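Local coordinates for 4,5-DOPA dioxygenase extradiol (Escherichia coli, PDB 2PW6), which cleaves the aromatic ring of L-DOPA between carbons 4 and 5 in vitro, as a zinc-dependent extradiol dioxygenase whose physiological substrate is unknown, at residues 15-20 against 239-244; 128-133 against 166-171. All coordinates share one frame; numbering follows the deposited sequence.

Interactions 1 and 2 lie against neighbouring parallel strands of the central sheet, on opposite faces, with centres about 13 Å apart. The backbones of 15-20 and 166-171 join them: Leu-18 N to Leu-169 O is 2.8 Å and Leu-18 O to Ala-171 N is 2.7 Å, both probable hydrogen bonds. The Leu-18 side chain faces the helix of interaction 2, its CD2 only 3.2 Å from Met-130 CE. In interaction 1 the Phe-19 side chain is about 10 Å from a bound zinc ion and about 7 Å from the side chains of His-22 and His-234; in interaction 2 the Met-130 side chain is about 10 Å from that of His-22.

Interaction 1: residues 15-20 against 239-244; sequences MPALFL and LYVLGA
The peptide group joining Leu-18 to Phe-19 has the CG2 methyl of Val-241 lying over one face, 3.5 Å from Leu-18 O and 3.6 Å from Phe-19 N. At the rim, Leu-18 O is probably hydrogen-bonded to Ala-171 of the adjacent strand, and the Phe-19 backbone bonds to Val-268 on the other flank, which leaves the face to an apolar cover. The aromatic ring of Phe-19 does not share in this. With CG anti to the backbone N (chi1 173°), the ring swings off toward Val-175, and the residue meets the helix through its CB, 3.8 Å from Val-241 CG2. The other branch of the valine, CG1, stands 4.1 Å from Ala-17 CB. Small Ala-17 suits a strand position that the helix passes closely, the axes of strand 17-20 and helix 239-243 approaching to 7.7 Å, and beta-branched Val-241 presents one methyl to each of two strand residues that share a face. Replacing Val-241 by an alanine would probably leave the Leu-18 peptide face uncovered and open a gap between Ala-17 and Phe-19. Leu-18 turns its own side chain to the reverse face, as strand alternation requires. Residues 239-243 of helix 236-243 thus run nearly antiparallel (155°) to strand residues 17-20, and Val-241 also touches Ile-270 and Ala-171. The zinc ligands His-22 and His-234 lie just beyond the strand and just before the helix, an arrangement characteristic of the LigB-type alpha/beta fold, in which metal ligands sit at one end of a helix-flanked sheet.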
loop_
_atom_site.group_PDB
_atom_site.type_symbol
_atom_site.label_atom_id
_atom_site.label_comp_id
_atom_site.label_asym_id
_atom_site.label_seq_id
_atom_site.Cartn_x
_atom_site.Cartn_y
_atom_site.Cartn_z
HETATM N N MSE A 15 -2.073 -30.609 -4.058
HETATM C CA MSE A 15 -2.616 -29.295 -3.712
HETATM C C MSE A 15 -3.008 -28.514 -4.954
HETATM O O MSE A 15 -2.336 -28.619 -5.985
HETATM C CB MSE A 15 -1.611 -28.497 -2.893
HETATM C CG MSE A 15 -1.379 -29.030 -1.488
HETATM SE SE MSE A 15 -2.937 -28.939 -0.329
HETATM C CE MSE A 15 -3.464 -27.072 -0.510
ATOM N N PRO A 16 -4.120 -27.754 -4.869
ATOM C CA PRO A 16 -4.482 -26.826 -5.949
ATOM C C PRO A 16 -3.602 -25.558 -5.946
ATOM O O PRO A 16 -3.040 -25.194 -4.912
ATOM C CB PRO A 16 -5.934 -26.467 -5.622
ATOM C CG PRO A 16 -6.003 -26.574 -4.111
ATOM C CD PRO A 16 -5.098 -27.728 -3.757
ATOM N N ALA A 17 -3.465 -24.928 -7.109
ATOM C CA ALA A 17 -2.936 -23.569 -7.197
ATOM C C ALA A 17 -4.071 -22.559 -7.489
ATOM O O ALA A 17 -5.039 -22.852 -8.197
ATOM C CB ALA A 17 -1.819 -23.477 -8.237
ATOM N N LEU A 18 -3.943 -21.375 -6.910
ATOM C CA LEU A 18 -4.981 -20.369 -6.938
ATOM C C LEU A 18 -4.441 -19.013 -7.338
ATOM O O LEU A 18 -3.476 -18.527 -6.740
ATOM C CB LEU A 18 -5.618 -20.247 -5.564
ATOM C CG LEU A 18 -6.893 -21.038 -5.282
ATOM C CD1 LEU A 18 -6.721 -22.528 -5.476
ATOM C CD2 LEU A 18 -7.280 -20.747 -3.853
ATOM N N PHE A 19 -5.055 -18.433 -8.370
ATOM C CA PHE A 19 -4.884 -17.014 -8.725
ATOM C C PHE A 19 -6.121 -16.261 -8.292
ATOM O O PHE A 19 -7.211 -16.592 -8.708
ATOM C CB PHE A 19 -4.678 -16.808 -10.241
ATOM C CG PHE A 19 -4.678 -15.358 -10.643
ATOM C CD1 PHE A 19 -3.587 -14.553 -10.367
ATOM C CD2 PHE A 19 -5.820 -14.776 -11.240
ATOM C CE1 PHE A 19 -3.587 -13.226 -10.706
ATOM C CE2 PHE A 19 -5.839 -13.438 -11.575
ATOM C CZ PHE A 19 -4.735 -12.662 -11.323
ATOM N N LEU A 20 -5.969 -15.256 -7.450
ATOM C CA LEU A 20 -7.109 -14.484 -7.030
ATOM C C LEU A 20 -6.981 -13.050 -7.543
ATOM O O LEU A 20 -5.924 -12.432 -7.403
ATOM C CB LEU A 20 -7.283 -14.482 -5.499
ATOM C CG LEU A 20 -7.615 -15.725 -4.651
ATOM C CD1 LEU A 20 -8.478 -16.727 -5.401
ATOM C CD2 LEU A 20 -6.339 -16.411 -4.179
ATOM N N LEU A 239 0.235 -16.405 -14.520
ATOM C CA LEU A 239 1.107 -17.282 -15.264
ATOM C C LEU A 239 1.820 -18.262 -14.332
ATOM O O LEU A 239 2.062 -19.390 -14.723
ATOM C CB LEU A 239 2.095 -16.449 -16.080
ATOM C CG LEU A 239 1.395 -15.559 -17.144
ATOM C CD1 LEU A 239 2.425 -14.933 -18.075
ATOM C CD2 LEU A 239 0.296 -16.334 -17.965
ATOM N N TYR A 240 2.142 -17.827 -13.109
ATOM C CA TYR A 240 2.699 -18.703 -12.081
ATOM C C TYR A 240 1.735 -19.852 -11.824
ATOM O O TYR A 240 2.146 -21.013 -11.776
ATOM C CB TYR A 240 3.022 -17.919 -10.791
ATOM C CG TYR A 240 4.268 -17.076 -10.930
ATOM C CD1 TYR A 240 4.264 -15.890 -11.680
ATOM C CD2 TYR A 240 5.479 -17.478 -10.325
ATOM C CE1 TYR A 240 5.435 -15.107 -11.818
ATOM C CE2 TYR A 240 6.648 -16.707 -10.456
ATOM C CZ TYR A 240 6.621 -15.526 -11.205
ATOM O OH TYR A 240 7.792 -14.796 -11.333
ATOM N N VAL A 241 0.448 -19.530 -11.708
ATOM C CA VAL A 241 -0.602 -20.536 -11.529
ATOM C C VAL A 241 -0.780 -21.373 -12.794
ATOM O O VAL A 241 -0.734 -22.604 -12.731
ATOM C CB VAL A 241 -1.934 -19.885 -11.111
ATOM C CG1 VAL A 241 -3.059 -20.892 -11.162
ATOM C CG2 VAL A 241 -1.810 -19.249 -9.721
ATOM N N LEU A 242 -0.954 -20.735 -13.953
ATOM C CA LEU A 242 -1.119 -21.510 -15.195
ATOM C C LEU A 242 0.071 -22.393 -15.532
ATOM O O LEU A 242 -0.104 -23.495 -16.060
ATOM C CB LEU A 242 -1.428 -20.624 -16.400
ATOM C CG LEU A 242 -2.820 -20.044 -16.622
ATOM C CD1 LEU A 242 -2.845 -19.498 -18.047
ATOM C CD2 LEU A 242 -3.965 -21.054 -16.368
ATOM N N GLY A 243 1.280 -21.908 -15.265
ATOM C CA GLY A 243 2.503 -22.717 -15.448
ATOM C C GLY A 243 2.422 -24.066 -14.725
ATOM O O GLY A 243 2.975 -25.047 -15.196
ATOM N N ALA A 244 1.693 -24.097 -13.610
ATOM C CA ALA A 244 1.531 -25.262 -12.736
ATOM C C ALA A 244 0.454 -26.278 -13.145
ATOM O O ALA A 244 0.290 -27.322 -12.482
ATOM C CB ALA A 244 1.287 -24.790 -11.282
#

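Interaction 2: residues 128-133 against 166-171; sequences IKMYPD and GIMLVA
Met-168 drives its CE methyl against the edge of the Tyr-131 ring, near the ring plane and 3.3 Å from CE1, the tightest point between the segments. A long flat ring lets Tyr-131 reach from the helix end to the strand side chain. The bend at the last torsion of Met-168 (chi3 50°) carries the methyl round to this edge, while SE lies 3.7 Å from Tyr-131 OH. That hydroxyl is buried and finds no hydrogen-bonding partner in the model; the selenium and methyl of Met-168 are what it meets across this contact. The second touch is looser: extended Met-130 meets Met-168 tip to tip, CE to SE at 4.0 Å. Long, flexible and unbranched, these two selenomethionines suit a place where the backbones stay far apart, 10.6 Å at the closest CA pair, Met-130 and Val-170. At Tyr-131 the chain leaves the helix, and Pro-132 and Asp-133 that follow are exposed to solvent, whereas the Tyr-131 carbonyl is held by the hydroxyl of Tyr-89. Pro-48 packs against both Tyr-131 and Met-168. The contact thus seats the C-terminal end of helix 121-130 on strand 167-173, a helix-on-sheet layer of the alpha/beta fold of LigB-type dioxygenases.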
loop_
_atom_site.group_PDB
_atom_site.type_symbol
_atom_site.label_atom_id
_atom_site.label_comp_id
_atom_site.label_asym_id
_atom_site.label_seq_id
_atom_site.Cartn_x
_atom_site.Cartn_y
_atom_site.Cartn_z
ATOM N N ILE A 128 -6.678 -12.781 4.894
ATOM C CA ILE A 128 -7.484 -12.639 6.140
ATOM C C ILE A 128 -8.865 -13.294 6.035
ATOM O O ILE A 128 -9.396 -13.760 7.040
ATOM C CB ILE A 128 -7.673 -11.170 6.651
ATOM C CG1 ILE A 128 -8.206 -10.243 5.539
ATOM C CG2 ILE A 128 -6.412 -10.658 7.331
ATOM C CD1 ILE A 128 -8.944 -8.950 6.046
ATOM N N LYS A 129 -9.421 -13.319 4.824
ATOM C CA LYS A 129 -10.674 -13.989 4.542
ATOM C C LYS A 129 -10.501 -15.492 4.391
ATOM O O LYS A 129 -11.370 -16.262 4.819
ATOM C CB LYS A 129 -11.305 -13.435 3.251
ATOM C CG LYS A 129 -11.869 -12.030 3.384
ATOM C CD LYS A 129 -12.947 -11.955 4.454
ATOM C CE LYS A 129 -13.138 -10.531 4.949
ATOM N NZ LYS A 129 -14.521 -10.320 5.490
HETATM N N MSE A 130 -9.390 -15.901 3.769
HETATM C CA MSE A 130 -9.174 -17.275 3.366
HETATM C C MSE A 130 -8.799 -18.124 4.574
HETATM O O MSE A 130 -9.435 -19.151 4.844
HETATM C CB MSE A 130 -8.093 -17.340 2.299
HETATM C CG MSE A 130 -8.180 -18.505 1.393
HETATM SE SE MSE A 130 -7.071 -18.312 -0.219
HETATM C CE MSE A 130 -7.110 -20.170 -0.704
ATOM N N TYR A 131 -7.786 -17.668 5.303
ATOM C CA TYR A 131 -7.260 -18.352 6.471
ATOM C C TYR A 131 -7.144 -17.346 7.595
ATOM O O TYR A 131 -6.024 -16.936 7.934
ATOM C CB TYR A 131 -5.882 -18.971 6.159
ATOM C CG TYR A 131 -5.939 -20.040 5.098
ATOM C CD1 TYR A 131 -5.296 -19.882 3.879
ATOM C CD2 TYR A 131 -6.663 -21.231 5.320
ATOM C CE1 TYR A 131 -5.382 -20.904 2.883
ATOM C CE2 TYR A 131 -6.743 -22.238 4.351
ATOM C CZ TYR A 131 -6.101 -22.074 3.137
ATOM O OH TYR A 131 -6.202 -23.089 2.201
ATOM N N PRO A 132 -8.301 -16.932 8.169
ATOM C CA PRO A 132 -8.380 -15.864 9.159
ATOM C C PRO A 132 -7.377 -15.959 10.287
ATOM O O PRO A 132 -6.945 -14.926 10.792
ATOM C CB PRO A 132 -9.796 -16.001 9.737
ATOM C CG PRO A 132 -10.554 -16.780 8.784
ATOM C CD PRO A 132 -9.637 -17.450 7.821
ATOM N N ASP A 133 -7.024 -17.177 10.691
ATOM C CA ASP A 133 -6.252 -17.364 11.916
ATOM C C ASP A 133 -4.739 -17.174 11.735
ATOM O O ASP A 133 -3.986 -17.160 12.714
ATOM C CB ASP A 133 -6.583 -18.722 12.562
ATOM C CG ASP A 133 -7.920 -18.699 13.298
ATOM O OD1 ASP A 133 -7.983 -18.077 14.390
ATOM O OD2 ASP A 133 -8.903 -19.290 12.782
ATOM N N GLY A 166 2.483 -31.118 -0.467
ATOM C CA GLY A 166 1.591 -30.454 0.505
ATOM C C GLY A 166 1.535 -28.928 0.438
ATOM O O GLY A 166 1.093 -28.272 1.403
ATOM N N ILE A 167 1.974 -28.358 -0.688
ATOM C CA ILE A 167 2.161 -26.904 -0.778
ATOM C C ILE A 167 1.167 -26.273 -1.737
ATOM O O ILE A 167 1.059 -26.673 -2.891
ATOM C CB ILE A 167 3.631 -26.468 -1.170
ATOM C CG1 ILE A 167 4.708 -27.154 -0.302
ATOM C CG2 ILE A 167 3.760 -24.921 -1.223
ATOM C CD1 ILE A 167 4.517 -27.035 1.206
HETATM N N MSE A 168 0.454 -25.282 -1.223
HETATM C CA MSE A 168 -0.482 -24.505 -2.002
HETATM C C MSE A 168 0.155 -23.229 -2.546
HETATM O O MSE A 168 0.708 -22.429 -1.804
HETATM C CB MSE A 168 -1.685 -24.128 -1.156
HETATM C CG MSE A 168 -2.791 -23.497 -1.987
HETATM SE SE MSE A 168 -4.254 -22.926 -0.894
HETATM C CE MSE A 168 -3.394 -21.910 0.502
ATOM N N LEU A 169 0.044 -23.055 -3.854
ATOM C CA LEU A 169 0.408 -21.823 -4.505
ATOM C C LEU A 169 -0.798 -20.843 -4.453
ATOM O O LEU A 169 -1.907 -21.165 -4.931
ATOM C CB LEU A 169 0.874 -22.132 -5.931
ATOM C CG LEU A 169 1.849 -23.334 -6.013
ATOM C CD1 LEU A 169 2.125 -23.820 -7.436
ATOM C CD2 LEU A 169 3.204 -23.114 -5.248
ATOM N N VAL A 170 -0.598 -19.692 -3.811
ATOM C CA VAL A 170 -1.580 -18.598 -3.869
ATOM C C VAL A 170 -0.974 -17.347 -4.558
ATOM O O VAL A 170 -0.157 -16.639 -3.983
ATOM C CB VAL A 170 -2.214 -18.273 -2.478
ATOM C CG1 VAL A 170 -1.165 -17.894 -1.505
ATOM C CG2 VAL A 170 -3.203 -17.119 -2.562
ATOM N N ALA A 171 -1.346 -17.130 -5.815
ATOM C CA ALA A 171 -0.940 -15.913 -6.564
ATOM C C ALA A 171 -2.086 -14.911 -6.522
ATOM O O ALA A 171 -3.241 -15.299 -6.601
ATOM C CB ALA A 171 -0.608 -16.261 -7.955
#